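Local atomic coordinates of 3-oxo-tetronate kinase (Cupriavidus necator, PDB entry 5DMH), a protein that catalyses the ATP-dependent phosphorylation of 3-oxo-tetronate to 3-oxo-tetronate 4-phosphate, and is captured here with the product nucleotide ADP bound. Residues A[296-301]-A[432-437]; A[389-394]-A[442-447]. All coordinates share one frame; numbering follows the deposited sequence. Where two conformers were deposited one is given.

Contact 1 of 2, residues A[296-301]-A[432-437]; sequences SRATNG and ALKSGN. With ADP (adenosine-5'-diphosphate), chain C.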
loop_
_atom_site.group_PDB
_atom_site.type_symbol
_atom_site.label_atom_id
_atom_site.label_comp_id
_atom_site.label_asym_id
_atom_site.label_seq_id
_atom_site.Cartn_x
_atom_site.Cartn_y
_atom_site.Cartn_z
ATOM N N SER A 296 -7.069 -12.797 -0.247
ATOM C CA SER A 296 -6.807 -12.808 -1.678
ATOM C C SER A 296 -6.428 -14.193 -2.143
ATOM O O SER A 296 -6.048 -15.063 -1.354
ATOM C CB SER A 296 -5.669 -11.868 -1.996
ATOM O OG SER A 296 -4.463 -12.451 -1.557
ATOM N N ARG A 297 -6.516 -14.405 -3.445
ATOM C CA ARG A 297 -6.078 -15.634 -4.039
ATOM C C ARG A 297 -4.609 -15.881 -3.790
ATOM O O ARG A 297 -4.222 -17.000 -3.460
ATOM C CB ARG A 297 -6.346 -15.600 -5.536
ATOM C CG ARG A 297 -7.786 -15.866 -5.881
ATOM C CD ARG A 297 -7.944 -15.928 -7.393
ATOM N NE ARG A 297 -9.276 -15.510 -7.813
ATOM C CZ ARG A 297 -9.624 -15.291 -9.073
ATOM N NH1 ARG A 297 -8.729 -15.438 -10.042
ATOM N NH2 ARG A 297 -10.865 -14.912 -9.364
ATOM N N ALA A 298 -3.800 -14.839 -3.918
ATOM C CA ALA A 298 -2.365 -14.961 -3.669
ATOM C C ALA A 298 -2.105 -15.405 -2.217
ATOM O O ALA A 298 -1.338 -16.336 -1.965
ATOM C CB ALA A 298 -1.686 -13.650 -3.928
ATOM N N THR A 299 -2.791 -14.778 -1.274
ATOM C CA THR A 299 -2.604 -15.120 0.132
ATOM C C THR A 299 -3.153 -16.526 0.421
ATOM O O THR A 299 -2.536 -17.271 1.191
ATOM C CB THR A 299 -3.218 -14.085 1.100
ATOM O OG1 THR A 299 -2.689 -12.787 0.825
ATOM C CG2 THR A 299 -2.882 -14.427 2.510
ATOM N N ASN A 300 -4.281 -16.904 -0.189
ATOM C CA ASN A 300 -4.777 -18.283 -0.050
ATOM C C ASN A 300 -3.728 -19.277 -0.517
ATOM O O ASN A 300 -3.475 -20.315 0.148
ATOM C CB ASN A 300 -6.150 -18.483 -0.717
ATOM C CG ASN A 300 -7.313 -18.106 0.209
ATOM O OD1 ASN A 300 -7.774 -18.914 1.011
ATOM N ND2 ASN A 300 -7.789 -16.878 0.093
ATOM N N GLY A 301 -3.102 -18.974 -1.648
ATOM C CA GLY A 301 -2.084 -19.835 -2.190
ATOM C C GLY A 301 -0.842 -19.907 -1.323
ATOM O O GLY A 301 -0.212 -20.969 -1.211
ATOM N N ALA A 432 7.951 -7.404 6.954
ATOM C CA ALA A 432 7.605 -7.483 5.538
ATOM C C ALA A 432 6.102 -7.334 5.496
ATOM O O ALA A 432 5.371 -8.148 6.066
ATOM C CB ALA A 432 8.047 -8.824 4.923
ATOM N N LEU A 433 5.649 -6.243 4.896
ATOM C CA LEU A 433 4.250 -5.889 4.854
ATOM C C LEU A 433 3.765 -6.128 3.428
ATOM O O LEU A 433 3.987 -5.306 2.534
ATOM C CB LEU A 433 4.062 -4.419 5.242
ATOM C CG LEU A 433 4.650 -4.058 6.610
ATOM C CD1 LEU A 433 4.363 -2.609 6.994
ATOM C CD2 LEU A 433 4.179 -5.018 7.710
ATOM N N LYS A 434 3.105 -7.257 3.243
ATOM C CA LYS A 434 2.734 -7.760 1.918
ATOM C C LYS A 434 1.307 -7.395 1.527
ATOM O O LYS A 434 0.339 -7.908 2.064
ATOM C CB LYS A 434 2.884 -9.283 1.900
ATOM C CG LYS A 434 2.646 -9.958 0.549
ATOM C CD LYS A 434 2.161 -11.388 0.773
ATOM C CE LYS A 434 0.650 -11.422 0.878
ATOM N NZ LYS A 434 0.022 -11.907 -0.355
ATOM N N SER A 435 1.162 -6.483 0.574
ATOM C CA SER A 435 -0.147 -6.272 -0.022
ATOM C C SER A 435 -0.768 -7.603 -0.416
ATOM O O SER A 435 -0.090 -8.505 -0.917
ATOM C CB SER A 435 -0.027 -5.364 -1.238
ATOM O OG SER A 435 -1.308 -4.880 -1.603
ATOM N N GLY A 436 -2.065 -7.736 -0.185
ATOM C CA GLY A 436 -2.724 -9.009 -0.331
ATOM C C GLY A 436 -2.494 -9.723 -1.651
ATOM O O GLY A 436 -2.310 -10.946 -1.684
ATOM N N ASN A 437 -2.500 -8.976 -2.747
ATOM C CA ASN A 437 -2.349 -9.578 -4.052
ATOM C C ASN A 437 -0.892 -9.888 -4.463
ATOM O O ASN A 437 -0.659 -10.459 -5.542
ATOM C CB ASN A 437 -2.990 -8.665 -5.114
ATOM C CG ASN A 437 -4.500 -8.630 -5.025
ATOM O OD1 ASN A 437 -5.156 -9.645 -4.811
ATOM N ND2 ASN A 437 -5.060 -7.457 -5.219
HETATM P PB ADP C . -5.710 -7.081 1.149
HETATM O O1B ADP C . -4.273 -6.569 1.168
HETATM O O2B ADP C . -5.798 -8.457 0.511
HETATM O O3B ADP C . -6.708 -6.073 0.599
HETATM P PA ADP C . -6.509 -6.455 3.895
HETATM O O1A ADP C . -5.880 -6.961 5.133
HETATM O O2A ADP C . -6.358 -5.039 3.456
HETATM O O3A ADP C . -6.075 -7.461 2.691
HETATM O "O5'" ADP C . -8.101 -6.650 3.942
HETATM C "C5'" ADP C . -8.696 -7.911 4.212
HETATM C "C4'" ADP C . -9.905 -7.697 5.119
HETATM O "O4'" ADP C . -10.710 -8.865 5.116
HETATM C "C3'" ADP C . -9.491 -7.448 6.563
HETATM O "O3'" ADP C . -10.378 -6.510 7.203
HETATM C "C2'" ADP C . -9.630 -8.809 7.168
HETATM O "O2'" ADP C . -9.698 -8.778 8.578
HETATM C "C1'" ADP C . -10.870 -9.300 6.461
HETATM N N9 ADP C . -10.953 -10.754 6.542
HETATM C C8 ADP C . -9.937 -11.640 6.402
HETATM N N7 ADP C . -10.372 -12.897 6.573
HETATM C C5 ADP C . -11.698 -12.806 6.834
HETATM C C6 ADP C . -12.758 -13.767 7.138
HETATM N N6 ADP C . -12.435 -15.077 7.147
HETATM N N1 ADP C . -14.004 -13.295 7.337
HETATM C C2 ADP C . -14.294 -11.978 7.292
HETATM N N3 ADP C . -13.374 -11.019 7.041
HETATM C C4 ADP C . -12.077 -11.392 6.822
HETATM O O HOH W 1 -4.503 -12.351 -5.386
#
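Ser-296, the N-cap of helix 297-308, meets the loop that leaves strand 430-434 at Gly-436, in the nucleotide-binding C-terminal domain of this four-carbon acid sugar kinase. The tight part of the contact is polar and gathers round one carbonyl oxygen, Gly-436 O. Ser-296 OG donates to Gly-436 O at 2.6 Å, and Lys-434 NZ reaches Gly-436 O from the opposite face of the carbonyl plane at 2.9 Å; each donor stands well above that plane. With OG lodged between its own backbone N and carbonyl carbon (chi1 73°), Ser-296 bonds at once to the loop carbonyl and to its own helix, for OG also accepts the capping bond from Thr-299 N at 2.9 Å. Lys-434 starts out extended and then bends at chi3 and chi4, which brings its ammonium group alongside Thr-299, where NZ donates to OG1 at 3.1 Å. Outside the two segments Gln-302 OE1 and Phe-438 O also take bonds from this ammonium, and Ser-294, an inferred ATP-binding residue, bonds to Thr-299 OG1. The positive charge of the buried ammonium is probably shared among these oxygens, and with the Gly-436 carbonyl engaged on two faces the loop is probably held firmly. The Gly-436 amide turns to the nucleotide instead, N donating to ADP O1B of the beta-phosphate at 2.8 Å in a somewhat bent bond (137°).

Toward Ala-298 and Asn-437, both partly exposed, the packing loosens. The Ala-298 methyl rests 3.6 Å from Gly-436 O. Ala-298 and Asn-437 are joined by a water, which accepts from Ala-298 N at 3.0 Å and donates to Asn-437 OD1.

Contact 2 of 2, residues A[389-394]-A[442-447]; sequences VVAGGE and DFFDEA. With ADP (adenosine-5'-diphosphate), chain C.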
loop_
_atom_site.group_PDB
_atom_site.type_symbol
_atom_site.label_atom_id
_atom_site.label_comp_id
_atom_site.label_asym_id
_atom_site.label_seq_id
_atom_site.Cartn_x
_atom_site.Cartn_y
_atom_site.Cartn_z
ATOM N N VAL A 389 6.127 -11.123 9.308
ATOM C CA VAL A 389 5.589 -11.117 7.944
ATOM C C VAL A 389 4.073 -11.013 8.038
ATOM O O VAL A 389 3.437 -11.842 8.661
ATOM C CB VAL A 389 5.954 -12.420 7.194
ATOM C CG1 VAL A 389 5.352 -12.422 5.798
ATOM C CG2 VAL A 389 7.465 -12.596 7.145
ATOM N N VAL A 390 3.520 -9.956 7.454
ATOM C CA VAL A 390 2.111 -9.649 7.535
ATOM C C VAL A 390 1.511 -9.605 6.134
ATOM O O VAL A 390 1.991 -8.876 5.277
ATOM C CB VAL A 390 1.856 -8.307 8.240
ATOM C CG1 VAL A 390 0.360 -8.127 8.489
ATOM C CG2 VAL A 390 2.648 -8.179 9.550
ATOM N N ALA A 391 0.455 -10.370 5.921
ATOM C CA ALA A 391 -0.229 -10.420 4.642
ATOM C C ALA A 391 -1.512 -9.629 4.730
ATOM O O ALA A 391 -2.387 -9.967 5.536
ATOM C CB ALA A 391 -0.520 -11.869 4.256
ATOM N N GLY A 392 -1.610 -8.552 3.939
ATOM C CA GLY A 392 -2.803 -7.738 3.916
ATOM C C GLY A 392 -2.532 -6.281 4.296
ATOM O O GLY A 392 -1.797 -5.985 5.239
ATOM N N GLY A 393 -3.121 -5.369 3.539
ATOM C CA GLY A 393 -2.955 -3.932 3.775
ATOM C C GLY A 393 -3.498 -3.422 5.106
ATOM O O GLY A 393 -2.761 -2.872 5.966
ATOM N N GLU A 394 -4.805 -3.586 5.287
ATOM C CA GLU A 394 -5.448 -3.226 6.543
ATOM C C GLU A 394 -4.847 -4.037 7.672
ATOM O O GLU A 394 -4.681 -3.547 8.788
ATOM C CB GLU A 394 -6.950 -3.499 6.490
ATOM C CG GLU A 394 -7.672 -2.740 5.406
ATOM C CD GLU A 394 -7.599 -1.237 5.573
ATOM O OE1 GLU A 394 -7.666 -0.752 6.716
ATOM O OE2 GLU A 394 -7.463 -0.555 4.551
ATOM N N ASP A 442 5.522 -19.000 -2.608
ATOM C CA ASP A 442 6.500 -19.280 -1.572
ATOM C C ASP A 442 6.881 -18.060 -0.732
ATOM O O ASP A 442 7.864 -18.095 0.009
ATOM C CB ASP A 442 7.740 -19.888 -2.212
ATOM C CG ASP A 442 7.470 -21.279 -2.786
ATOM O OD1 ASP A 442 6.744 -22.061 -2.138
ATOM O OD2 ASP A 442 7.954 -21.579 -3.888
ATOM N N PHE A 443 6.093 -16.993 -0.833
ATOM C CA PHE A 443 6.469 -15.721 -0.264
ATOM C C PHE A 443 6.734 -15.749 1.259
ATOM O O PHE A 443 7.654 -15.110 1.717
ATOM C CB PHE A 443 5.421 -14.671 -0.561
ATOM C CG PHE A 443 5.719 -13.356 0.071
ATOM C CD1 PHE A 443 6.535 -12.444 -0.560
ATOM C CD2 PHE A 443 5.195 -13.041 1.334
ATOM C CE1 PHE A 443 6.804 -11.214 0.051
ATOM C CE2 PHE A 443 5.484 -11.852 1.943
ATOM C CZ PHE A 443 6.280 -10.931 1.313
ATOM N N PHE A 444 5.942 -16.491 2.027
ATOM C CA PHE A 444 6.073 -16.428 3.474
ATOM C C PHE A 444 7.492 -16.859 3.883
ATOM O O PHE A 444 8.146 -16.203 4.707
ATOM C CB PHE A 444 5.037 -17.320 4.169
ATOM C CG PHE A 444 3.612 -16.855 4.058
ATOM C CD1 PHE A 444 3.267 -15.541 3.716
ATOM C CD2 PHE A 444 2.595 -17.739 4.338
ATOM C CE1 PHE A 444 1.958 -15.171 3.660
ATOM C CE2 PHE A 444 1.293 -17.362 4.278
ATOM C CZ PHE A 444 0.962 -16.065 3.941
ATOM N N ASP A 445 7.970 -17.966 3.314
ATOM C CA ASP A 445 9.328 -18.452 3.581
ATOM C C ASP A 445 10.391 -17.534 3.023
ATOM O O ASP A 445 11.382 -17.245 3.690
ATOM C CB ASP A 445 9.538 -19.886 3.045
ATOM C CG ASP A 445 10.918 -20.420 3.363
ATOM O OD1 ASP A 445 11.222 -20.607 4.555
ATOM O OD2 ASP A 445 11.715 -20.641 2.442
ATOM N N GLU A 446 10.196 -17.089 1.785
ATOM C CA GLU A 446 11.111 -16.132 1.182
ATOM C C GLU A 446 11.293 -14.894 2.059
ATOM O O GLU A 446 12.425 -14.450 2.299
ATOM C CB GLU A 446 10.622 -15.729 -0.208
ATOM C CG GLU A 446 10.751 -16.841 -1.231
ATOM C CD GLU A 446 10.056 -16.510 -2.541
ATOM O OE1 GLU A 446 8.863 -16.136 -2.526
ATOM O OE2 GLU A 446 10.711 -16.602 -3.584
ATOM N N ALA A 447 10.184 -14.363 2.548
ATOM C CA ALA A 447 10.199 -13.159 3.389
ATOM C C ALA A 447 10.894 -13.404 4.738
ATOM O O ALA A 447 11.798 -12.646 5.135
ATOM C CB ALA A 447 8.780 -12.675 3.597
HETATM P PB ADP C . -5.710 -7.081 1.149
HETATM O O1B ADP C . -4.273 -6.569 1.168
HETATM O O2B ADP C . -5.798 -8.457 0.511
HETATM O O3B ADP C . -6.708 -6.073 0.599
HETATM P PA ADP C . -6.509 -6.455 3.895
HETATM O O1A ADP C . -5.880 -6.961 5.133
HETATM O O2A ADP C . -6.358 -5.039 3.456
HETATM O O3A ADP C . -6.075 -7.461 2.691
HETATM O "O5'" ADP C . -8.101 -6.650 3.942
HETATM C "C5'" ADP C . -8.696 -7.911 4.212
HETATM C "C4'" ADP C . -9.905 -7.697 5.119
HETATM O "O4'" ADP C . -10.710 -8.865 5.116
HETATM C "C3'" ADP C . -9.491 -7.448 6.563
HETATM O "O3'" ADP C . -10.378 -6.510 7.203
HETATM C "C2'" ADP C . -9.630 -8.809 7.168
HETATM O "O2'" ADP C . -9.698 -8.778 8.578
HETATM C "C1'" ADP C . -10.870 -9.300 6.461
HETATM N N9 ADP C . -10.953 -10.754 6.542
HETATM C C8 ADP C . -9.937 -11.640 6.402
HETATM N N7 ADP C . -10.372 -12.897 6.573
HETATM C C5 ADP C . -11.698 -12.806 6.834
HETATM C C6 ADP C . -12.758 -13.767 7.138
HETATM N N6 ADP C . -12.435 -15.077 7.147
HETATM N N1 ADP C . -14.004 -13.295 7.337
HETATM C C2 ADP C . -14.294 -11.978 7.292
HETATM N N3 ADP C . -13.374 -11.019 7.041
HETATM C C4 ADP C . -12.077 -11.392 6.822
#
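Strand 389-391 and helix 443-447 run nearly antiparallel, at 151°, with their axes 9.4 Å apart and Val-389 facing Ala-447 most closely. The side chains between them are wholly apolar. Val-389 contributes the largest share: both branches reach the Ala-447 methyl, CG2 more closely (3.8 Å to Ala-447 CB), while CG1, anti to the backbone N (chi1 178°), goes on to Phe-443 CE2 at 3.9 Å and also approaches Phe-444. The Ala-447 methyl lies over one face of the Phe-443 ring, offset toward its rim. Further along the strand, Ala-391 CB comes to the edge of the Phe-444 ring, 4.2 Å from CE1. Gln-302 and Trp-306 of helix 297-308 also pack against Phe-444.

Beyond Ala-391 the strand turns through Gly-392 into helix 393-403, and the chemistry changes to phosphate binding. Gly-393 N donates to ADP O1B of the beta-phosphate at 2.9 Å, and Glu-394 N to ADP O2A of the alpha-phosphate at 2.8 Å, both fairly straight. Gly-392, the N-cap, takes a positive phi of 121°, a conformation suited to glycine. Close-packed hydrocarbon thus probably helps to fix the strand end leading to the helix N-terminus whose amides hold the diphosphate.

How the contacts relate
The centres of contacts 1 and 2 lie about 6 Å apart in the nucleotide-binding domain, and both touch ADP. Their segments alternate along the chain: 296-301, 389-394, 432-437, then 442-447. Strands 387-391 and 430-434 are parallel neighbours, joined where Lys-434 N and O probably bond to Val-390 O and Gly-392 N. Lys-434 also bridges the two contacts by packing, its CE 3.6 Å from Ala-391 CB and its CD 3.5 Å from Phe-443 CD2. The ends of these adjacent strands deliver Gly-393 and Gly-436 to the same beta-phosphate oxygen, so that chain regions far apart in sequence help to build the phosphate end of the nucleotide site.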